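Local structure of endonuclease and methylase LlaGI (Lactococcus lactis, 5FFJ) at residues F877-A881 and G895-S899. The protein is a nuclease-deleted form of a Type ISP restriction-modification enzyme that probably methylates specific DNA sequences and, when full-length, cuts unmodified DNA using a helicase-like ATPase. Numbering follows the deposited sequence.
Sequences FKSIA and GMYDS. With nucleotides of chain C.
Tyr897 and Phe877 form a T-shaped aromatic pair: the CD2-CE2 edge of the tyrosine points at one face of the phenylalanine ring, with the planes at 83° and the centroids 4.9 Å apart. The touch is off-centre, with Tyr897 CD2 3.5 Å from Phe877 CD1.

The CG2 methyl of Ile880 sits over one face of the tyrosine ring in a CH-pi contact, 4.1 Å from the centroid. With chi1 at -66°, CG1 lies beside the backbone N and CG2 is the branch turned to the ring. The same methyl reaches Met896 CB at 4.2 Å.

Tyr897 OH donates a hydrogen bond to OP1 of DG20 of chain C, its exact length doubtful at this resolution, and CE1 lies near O3' of DG19 of chain C. Phe877 and Ile880 probably limit how far the phenol can swing from the phosphate. A leucine here would probably leave that phosphate without its hydroxyl donor and the Phe877 face without its edge partner.

OD1 of Asp898, the N-cap of helix 899-910, accepts from Tyr900 N and from Ser858 N, just after the NPPY motif of N6-adenine methyltransferases, tying this loop to it. Leu902 of that helix packs on Phe877 and Ile880. The contact joins helix 874-885, after strand 850-853, to the loop before helix 899-910 and strand 915-922, the two strands being parallel neighbours in the methylase's mixed sheet.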
# COMPACT_ATOMS: atom_id res chain seq x y z
N PHE A 877 7.56 23.56 -8.69
CA PHE A 877 8.56 22.90 -9.53
C PHE A 877 9.58 23.91 -10.01
O PHE A 877 10.78 23.64 -10.04
CB PHE A 877 7.90 22.22 -10.73
CG PHE A 877 7.20 20.92 -10.41
CD1 PHE A 877 7.11 20.45 -9.11
CD2 PHE A 877 6.65 20.16 -11.43
CE1 PHE A 877 6.47 19.25 -8.84
CE2 PHE A 877 6.01 18.97 -11.16
CZ PHE A 877 5.92 18.51 -9.87
N LYS A 878 9.10 25.08 -10.41
CA LYS A 878 9.98 26.13 -10.92
C LYS A 878 10.93 26.60 -9.83
O LYS A 878 12.08 26.94 -10.10
CB LYS A 878 9.15 27.31 -11.44
CG LYS A 878 9.97 28.40 -12.12
CD LYS A 878 10.61 27.90 -13.41
CE LYS A 878 11.49 28.96 -14.04
NZ LYS A 878 10.80 30.27 -14.18
N SER A 879 10.45 26.60 -8.59
CA SER A 879 11.30 26.95 -7.45
C SER A 879 12.39 25.89 -7.28
O SER A 879 13.56 26.22 -7.12
CB SER A 879 10.47 27.06 -6.17
OG SER A 879 11.22 27.67 -5.14
N ILE A 880 11.98 24.63 -7.32
CA ILE A 880 12.92 23.51 -7.31
C ILE A 880 13.90 23.63 -8.47
O ILE A 880 15.11 23.44 -8.32
CB ILE A 880 12.19 22.15 -7.41
CG1 ILE A 880 11.34 21.90 -6.16
CG2 ILE A 880 13.18 21.01 -7.62
CD1 ILE A 880 12.12 21.53 -4.92
N ALA A 881 13.36 23.95 -9.64
CA ALA A 881 14.13 24.00 -10.88
C ALA A 881 15.22 25.08 -10.84
O ALA A 881 16.33 24.86 -11.33
CB ALA A 881 13.21 24.24 -12.06
N GLY A 895 14.81 12.69 -8.26
CA GLY A 895 14.68 12.75 -6.82
C GLY A 895 14.38 14.14 -6.29
O GLY A 895 13.75 14.28 -5.25
N MET A 896 14.83 15.16 -7.01
CA MET A 896 14.66 16.53 -6.55
C MET A 896 13.19 16.96 -6.56
O MET A 896 12.83 17.95 -5.93
CB MET A 896 15.48 17.49 -7.41
CG MET A 896 16.98 17.28 -7.32
SD MET A 896 17.65 17.60 -5.66
CE MET A 896 17.76 15.93 -5.01
N TYR A 897 12.35 16.21 -7.26
CA TYR A 897 10.92 16.46 -7.26
C TYR A 897 10.18 15.46 -6.37
O TYR A 897 8.96 15.33 -6.43
CB TYR A 897 10.37 16.40 -8.69
CG TYR A 897 10.86 17.53 -9.56
CD1 TYR A 897 12.07 17.43 -10.23
CD2 TYR A 897 10.12 18.69 -9.70
CE1 TYR A 897 12.53 18.46 -11.02
CE2 TYR A 897 10.57 19.73 -10.49
CZ TYR A 897 11.78 19.61 -11.15
OH TYR A 897 12.23 20.64 -11.94
N ASP A 898 10.94 14.76 -5.53
CA ASP A 898 10.34 13.90 -4.50
C ASP A 898 9.59 14.79 -3.52
O ASP A 898 10.05 15.88 -3.19
CB ASP A 898 11.42 13.08 -3.79
CG ASP A 898 10.84 12.01 -2.88
OD1 ASP A 898 9.82 12.26 -2.20
OD2 ASP A 898 11.41 10.90 -2.83
N SER A 899 8.45 14.30 -3.05
CA SER A 899 7.58 15.07 -2.16
C SER A 899 8.32 15.64 -0.95
O SER A 899 8.01 16.75 -0.50
CB SER A 899 6.42 14.20 -1.67
OG SER A 899 5.60 13.79 -2.75
P DG C 20 12.87 19.16 -14.92
OP1 DG C 20 13.47 20.11 -13.96
OP2 DG C 20 11.54 19.44 -15.49
O5' DG C 20 13.92 18.96 -16.10
C5' DG C 20 15.30 18.77 -15.79
C4' DG C 20 16.09 18.37 -17.02
O4' DG C 20 15.59 17.10 -17.54
C3' DG C 20 16.02 19.36 -18.19
O3' DG C 20 17.33 19.59 -18.71
C2' DG C 20 15.12 18.65 -19.19
C1' DG C 20 15.48 17.20 -18.94
N9 DG C 20 14.50 16.23 -19.43
C8 DG C 20 13.13 16.29 -19.34
N7 DG C 20 12.52 15.26 -19.87
C5 DG C 20 13.56 14.47 -20.35
C6 DG C 20 13.53 13.23 -21.03
O6 DG C 20 12.54 12.55 -21.36
N1 DG C 20 14.81 12.77 -21.34
C2 DG C 20 15.97 13.44 -21.02
N2 DG C 20 17.12 12.85 -21.39
N3 DG C 20 16.02 14.60 -20.39
C4 DG C 20 14.78 15.05 -20.09
P DG C 19 8.71 13.57 -14.79
OP1 DG C 19 7.80 13.60 -13.63
OP2 DG C 19 8.15 13.60 -16.16
O5' DG C 19 9.76 14.76 -14.63
C5' DG C 19 10.52 14.87 -13.43
C4' DG C 19 11.86 15.54 -13.69
O4' DG C 19 12.75 14.60 -14.35
C3' DG C 19 11.81 16.76 -14.59
O3' DG C 19 12.81 17.72 -14.20
C2' DG C 19 12.07 16.17 -15.98
C1' DG C 19 13.03 15.02 -15.67
N9 DG C 19 12.90 13.85 -16.56
C8 DG C 19 11.74 13.23 -16.97
N7 DG C 19 11.95 12.20 -17.74
C5 DG C 19 13.33 12.12 -17.83
C6 DG C 19 14.14 11.19 -18.54
O6 DG C 19 13.79 10.23 -19.24
N1 DG C 19 15.50 11.47 -18.37
C2 DG C 19 16.00 12.50 -17.62
N2 DG C 19 17.34 12.61 -17.57
N3 DG C 19 15.25 13.37 -16.96
C4 DG C 19 13.93 13.12 -17.11